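Local coordinates for protein PelD (Pseudomonas aeruginosa, PDB 4EU0) that binds the second messenger cyclic di-GMP at its degenerate GGDEF domain, acting as an effector in pellicle formation, at residues E199-G211 with Y242-F254. Sequence-based numbering, arbitrary orientation.
Sequences EEVQRLLEGSQRG and YLQRLRILFAERF. With C2E (9,9'-[(2R,3R,3aS,5S,7aR,9R,10R,10aS,12S,14aR)-3,5,10,12-tetrahydroxy-5,12-dioxidooctahydro-2H,7H-difuro[3,2-d:3',2'-j][1,3,7,9,2,8]tetraoxadiphosphacyclododecine-2,9-diyl]bis(2-amino-1,9-dihydro-6H-purin-6-one)), chain B.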
# COMPACT_ATOMS: atom_id res chain seq x y z
N GLU A 199 21.99 17.17 -8.30
CA GLU A 199 22.01 16.83 -6.88
C GLU A 199 21.03 17.68 -6.07
O GLU A 199 20.28 17.15 -5.26
CB GLU A 199 23.41 16.93 -6.28
CG GLU A 199 23.43 16.31 -4.89
CD GLU A 199 24.81 16.05 -4.35
OE1 GLU A 199 25.80 16.21 -5.09
OE2 GLU A 199 24.90 15.69 -3.16
N GLU A 200 21.04 19.00 -6.28
CA GLU A 200 20.16 19.86 -5.49
C GLU A 200 18.68 19.68 -5.84
O GLU A 200 17.82 19.77 -4.97
CB GLU A 200 20.58 21.33 -5.54
CG GLU A 200 21.88 21.59 -4.78
CD GLU A 200 21.76 21.30 -3.31
OE1 GLU A 200 20.77 21.74 -2.69
OE2 GLU A 200 22.67 20.64 -2.76
N VAL A 201 18.40 19.44 -7.12
CA VAL A 201 17.03 19.12 -7.53
C VAL A 201 16.58 17.83 -6.84
O VAL A 201 15.47 17.76 -6.28
CB VAL A 201 16.91 19.00 -9.07
CG1 VAL A 201 15.55 18.46 -9.46
CG2 VAL A 201 17.14 20.36 -9.72
N GLN A 202 17.44 16.82 -6.86
CA GLN A 202 17.09 15.54 -6.22
C GLN A 202 16.82 15.73 -4.73
O GLN A 202 15.86 15.17 -4.19
CB GLN A 202 18.18 14.50 -6.44
CG GLN A 202 17.74 13.08 -6.05
CD GLN A 202 18.84 12.06 -6.27
OE1 GLN A 202 19.30 11.87 -7.39
NE2 GLN A 202 19.26 11.41 -5.19
N ARG A 203 17.65 16.53 -4.06
CA ARG A 203 17.47 16.75 -2.64
C ARG A 203 16.14 17.43 -2.35
O ARG A 203 15.48 17.12 -1.34
CB ARG A 203 18.62 17.56 -2.06
CG ARG A 203 19.88 16.74 -1.90
CD ARG A 203 21.06 17.62 -1.55
NE ARG A 203 22.26 16.82 -1.27
CZ ARG A 203 22.56 16.29 -0.09
NH1 ARG A 203 21.76 16.47 0.95
NH2 ARG A 203 23.67 15.57 0.04
N LEU A 204 15.74 18.37 -3.21
CA LEU A 204 14.45 19.03 -3.05
C LEU A 204 13.31 18.03 -3.26
O LEU A 204 12.34 18.02 -2.51
CB LEU A 204 14.33 20.25 -3.99
CG LEU A 204 13.16 21.20 -3.72
CD1 LEU A 204 13.37 21.97 -2.42
CD2 LEU A 204 12.97 22.16 -4.88
N LEU A 205 13.43 17.19 -4.28
CA LEU A 205 12.42 16.16 -4.53
C LEU A 205 12.33 15.18 -3.35
O LEU A 205 11.23 14.85 -2.88
CB LEU A 205 12.71 15.44 -5.85
CG LEU A 205 12.45 16.24 -7.12
CD1 LEU A 205 13.08 15.52 -8.31
CD2 LEU A 205 10.93 16.48 -7.35
N GLU A 206 13.48 14.75 -2.82
CA GLU A 206 13.49 13.89 -1.64
C GLU A 206 12.77 14.52 -0.45
O GLU A 206 12.00 13.86 0.23
CB GLU A 206 14.92 13.51 -1.24
CG GLU A 206 15.64 12.63 -2.26
CD GLU A 206 17.09 12.39 -1.86
OE1 GLU A 206 17.36 12.22 -0.65
OE2 GLU A 206 17.96 12.39 -2.76
N GLY A 207 13.01 15.81 -0.22
CA GLY A 207 12.43 16.50 0.93
C GLY A 207 10.93 16.70 0.82
O GLY A 207 10.27 16.95 1.83
N SER A 208 10.40 16.58 -0.39
CA SER A 208 8.98 16.82 -0.67
C SER A 208 8.10 15.63 -0.30
O SER A 208 6.86 15.75 -0.31
CB SER A 208 8.77 17.13 -2.16
OG SER A 208 8.84 15.96 -2.94
N GLN A 209 8.72 14.49 0.00
CA GLN A 209 7.96 13.26 0.24
C GLN A 209 6.93 13.46 1.35
O GLN A 209 7.24 14.02 2.41
CB GLN A 209 8.90 12.12 0.61
CG GLN A 209 8.20 10.77 0.64
CD GLN A 209 9.14 9.63 0.96
OE1 GLN A 209 10.08 9.37 0.21
NE2 GLN A 209 8.88 8.94 2.06
N ARG A 210 5.72 12.97 1.09
CA ARG A 210 4.58 13.18 1.96
C ARG A 210 3.78 11.89 2.07
O ARG A 210 3.60 11.18 1.09
CB ARG A 210 3.70 14.30 1.38
CG ARG A 210 2.39 14.53 2.10
CD ARG A 210 1.59 15.71 1.50
NE ARG A 210 2.14 17.02 1.82
CZ ARG A 210 1.58 18.18 1.47
NH1 ARG A 210 0.43 18.20 0.78
NH2 ARG A 210 2.15 19.33 1.80
N GLY A 211 3.31 11.60 3.29
CA GLY A 211 2.37 10.49 3.52
C GLY A 211 2.86 9.14 3.05
O GLY A 211 4.00 8.75 3.35
N TYR A 242 -0.14 17.33 -6.73
CA TYR A 242 1.23 17.07 -6.30
C TYR A 242 2.22 17.88 -7.12
O TYR A 242 3.11 18.53 -6.56
CB TYR A 242 1.53 15.57 -6.40
CG TYR A 242 2.98 15.17 -6.30
CD1 TYR A 242 3.68 15.31 -5.11
CD2 TYR A 242 3.62 14.61 -7.39
CE1 TYR A 242 5.02 14.92 -5.02
CE2 TYR A 242 4.92 14.20 -7.32
CZ TYR A 242 5.63 14.34 -6.13
OH TYR A 242 6.94 13.94 -6.06
N LEU A 243 2.07 17.87 -8.44
CA LEU A 243 3.01 18.61 -9.29
C LEU A 243 2.89 20.12 -9.06
O LEU A 243 3.91 20.82 -9.07
CB LEU A 243 2.84 18.27 -10.77
CG LEU A 243 4.09 18.54 -11.64
CD1 LEU A 243 5.44 18.38 -10.91
CD2 LEU A 243 4.04 17.65 -12.84
N GLN A 244 1.66 20.60 -8.86
CA GLN A 244 1.44 22.02 -8.60
C GLN A 244 2.16 22.41 -7.31
O GLN A 244 2.77 23.49 -7.23
CB GLN A 244 -0.07 22.36 -8.53
CG GLN A 244 -0.37 23.87 -8.49
CD GLN A 244 -1.86 24.19 -8.43
OE1 GLN A 244 -2.63 23.51 -7.75
NE2 GLN A 244 -2.25 25.26 -9.12
N ARG A 245 2.13 21.53 -6.31
CA ARG A 245 2.81 21.80 -5.04
C ARG A 245 4.33 21.77 -5.22
O ARG A 245 5.05 22.60 -4.64
CB ARG A 245 2.39 20.81 -3.95
CG ARG A 245 3.03 21.09 -2.58
CD ARG A 245 2.56 20.13 -1.49
NE ARG A 245 3.10 18.77 -1.61
CZ ARG A 245 4.29 18.37 -1.15
NH1 ARG A 245 5.13 19.24 -0.57
NH2 ARG A 245 4.66 17.10 -1.28
N LEU A 246 4.80 20.83 -6.03
CA LEU A 246 6.22 20.74 -6.37
C LEU A 246 6.73 21.99 -7.07
O LEU A 246 7.81 22.47 -6.77
CB LEU A 246 6.49 19.54 -7.26
CG LEU A 246 7.33 18.39 -6.74
CD1 LEU A 246 7.11 18.06 -5.26
CD2 LEU A 246 7.17 17.16 -7.63
N ARG A 247 5.95 22.50 -8.03
CA ARG A 247 6.38 23.70 -8.73
C ARG A 247 6.55 24.90 -7.79
O ARG A 247 7.47 25.69 -7.97
CB ARG A 247 5.45 24.01 -9.91
CG ARG A 247 5.48 22.89 -10.95
CD ARG A 247 5.04 23.36 -12.31
NE ARG A 247 5.04 22.29 -13.30
CZ ARG A 247 6.03 22.04 -14.15
NH1 ARG A 247 7.13 22.79 -14.14
NH2 ARG A 247 5.92 21.05 -15.03
N ILE A 248 5.70 24.99 -6.77
CA ILE A 248 5.77 26.08 -5.79
C ILE A 248 7.05 25.94 -4.97
O ILE A 248 7.76 26.92 -4.74
CB ILE A 248 4.52 26.12 -4.88
CG1 ILE A 248 3.29 26.57 -5.68
CG2 ILE A 248 4.74 27.06 -3.67
CD1 ILE A 248 1.97 26.32 -4.97
N LEU A 249 7.34 24.71 -4.57
CA LEU A 249 8.55 24.38 -3.81
C LEU A 249 9.81 24.69 -4.62
O LEU A 249 10.74 25.30 -4.12
CB LEU A 249 8.50 22.91 -3.37
CG LEU A 249 9.65 22.25 -2.64
CD1 LEU A 249 9.92 22.88 -1.29
CD2 LEU A 249 9.31 20.79 -2.47
N PHE A 250 9.83 24.25 -5.88
CA PHE A 250 10.95 24.55 -6.79
C PHE A 250 11.13 26.04 -7.02
O PHE A 250 12.27 26.51 -7.14
CB PHE A 250 10.72 23.88 -8.15
CG PHE A 250 11.27 22.49 -8.25
CD1 PHE A 250 12.47 22.26 -8.92
CD2 PHE A 250 10.59 21.41 -7.69
CE1 PHE A 250 12.98 20.96 -9.04
CE2 PHE A 250 11.09 20.12 -7.79
CZ PHE A 250 12.28 19.88 -8.48
N ALA A 251 10.03 26.78 -7.11
CA ALA A 251 10.11 28.23 -7.28
C ALA A 251 10.75 28.88 -6.06
O ALA A 251 11.56 29.79 -6.20
CB ALA A 251 8.73 28.85 -7.54
N GLU A 252 10.40 28.39 -4.87
CA GLU A 252 11.00 28.90 -3.63
C GLU A 252 12.50 28.57 -3.59
O GLU A 252 13.32 29.41 -3.21
CB GLU A 252 10.30 28.31 -2.41
CG GLU A 252 8.93 28.90 -2.13
CD GLU A 252 8.25 28.33 -0.88
OE1 GLU A 252 8.88 27.51 -0.16
OE2 GLU A 252 7.08 28.70 -0.63
N ARG A 253 12.84 27.35 -3.97
CA ARG A 253 14.22 26.87 -3.85
C ARG A 253 15.18 27.49 -4.87
O ARG A 253 16.27 27.90 -4.51
CB ARG A 253 14.27 25.35 -3.94
CG ARG A 253 15.66 24.74 -4.00
CD ARG A 253 16.48 25.02 -2.74
NE ARG A 253 17.80 24.44 -2.90
CZ ARG A 253 18.80 25.02 -3.57
NH1 ARG A 253 18.65 26.23 -4.10
NH2 ARG A 253 19.95 24.39 -3.66
N PHE A 254 14.75 27.53 -6.13
CA PHE A 254 15.60 27.97 -7.22
C PHE A 254 15.00 29.26 -7.74
O PHE A 254 14.05 29.77 -7.15
CB PHE A 254 15.65 26.89 -8.31
CG PHE A 254 16.22 25.56 -7.85
CD1 PHE A 254 17.60 25.40 -7.69
CD2 PHE A 254 15.38 24.48 -7.57
CE1 PHE A 254 18.13 24.17 -7.28
CE2 PHE A 254 15.89 23.25 -7.17
CZ PHE A 254 17.27 23.10 -7.02
P1 C2E B . -1.86 20.92 -0.99
O2P C2E B . -2.00 22.14 -1.87
O1P C2E B . -0.54 20.63 -0.33
O5' C2E B . -2.30 19.62 -1.82
C5' C2E B . -3.49 19.59 -2.60
C4' C2E B . -3.79 18.17 -3.07
O4' C2E B . -2.81 17.75 -4.05
C3' C2E B . -3.76 17.10 -1.99
O3' C2E B . -5.00 16.90 -1.31
C2' C2E B . -3.39 15.86 -2.76
O2' C2E B . -4.56 15.38 -3.44
C1' C2E B . -2.43 16.40 -3.81
N9 C2E B . -1.03 16.35 -3.31
C8 C2E B . -0.26 17.40 -2.99
N7 C2E B . 0.97 17.00 -2.58
C5 C2E B . 0.98 15.66 -2.65
C6 C2E B . 1.95 14.59 -2.36
O6 C2E B . 3.18 14.91 -1.91
N1 C2E B . 1.57 13.31 -2.55
C2 C2E B . 0.33 12.96 -2.98
N2 C2E B . 0.05 11.64 -3.13
N3 C2E B . -0.61 13.90 -3.27
C4 C2E B . -0.35 15.23 -3.12
P11 C2E B . -5.01 16.34 0.20
O21 C2E B . -6.45 16.09 0.63
O11 C2E B . -4.00 15.22 0.39
O5A C2E B . -4.50 17.61 1.03
C5A C2E B . -5.21 18.85 0.96
C4A C2E B . -4.43 19.89 1.73
O4A C2E B . -4.19 19.46 3.07
C3A C2E B . -3.04 20.09 1.17
O3A C2E B . -3.02 21.04 0.12
C2A C2E B . -2.23 20.57 2.35
O2A C2E B . -2.46 21.96 2.58
C1A C2E B . -2.85 19.76 3.47
N91 C2E B . -2.07 18.51 3.68
C81 C2E B . -2.42 17.26 3.33
N71 C2E B . -1.47 16.36 3.69
C51 C2E B . -0.48 17.04 4.29
C61 C2E B . 0.83 16.72 4.91
O61 C2E B . 1.29 15.45 4.98
N11 C2E B . 1.56 17.74 5.42
C21 C2E B . 1.13 19.03 5.37
N21 C2E B . 1.92 20.00 5.90
N31 C2E B . -0.06 19.39 4.82
C41 C2E B . -0.88 18.46 4.28
O HOH W 1 17.97 21.40 -2.65
O HOH W 2 7.64 13.64 -3.33
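In the I-site-like RxxD pocket for cyclic di-GMP in the PelD GGDEF domain, Arg-210 and Arg-245 stack guanidinium on guanidinium, centres 3.8 Å apart and planes 14° from parallel. Arg-245 uses its guanidinium edge: NE donates to N7 (2.9 Å) and NH2 to O6 (2.7 Å) of one guanine. NH2 also donates in the carbonyl plane to Ser-208 O (2.8 Å), so the backbone at Ser-208 helps fix the rotation of this group. A bend at chi3 (-73°) lays the Arg-210 guanidinium between Arg-245 on one face and the second guanine on the other, with NH1 bonded to phosphate oxygen O1P (2.8 Å); this anion probably eases the pairing of the two cations. Asp-213, the D of the motif, and Thr-234 also bond the ligand. A water links Ser-208 OG, itself bonded to Leu-205 O, to Tyr-242 OH.

Away from the ligand the contact becomes apolar. Leu-204 CD2 sits over one face of the Phe-250 ring in a CH-pi contact, and Val-201 CG1 and Leu-205 CD2 meet that ring's edge. At the far end Arg-253 NH2 forms a salt bridge with Glu-200 OE1 (2.9 Å), a nearly straight bond on the anti side of the carboxylate, well out of its plane; a water joins Arg-253 NE to Glu-200 OE1 and O.

The helices, at 131° with axes 10.8 Å apart, pack against the domain's four-stranded antiparallel sheet: Leu-205 and Leu-246 touch Phe-190 of strand 185-192, and Tyr-242 rests on Val-229 and Leu-231 of strand 225-231.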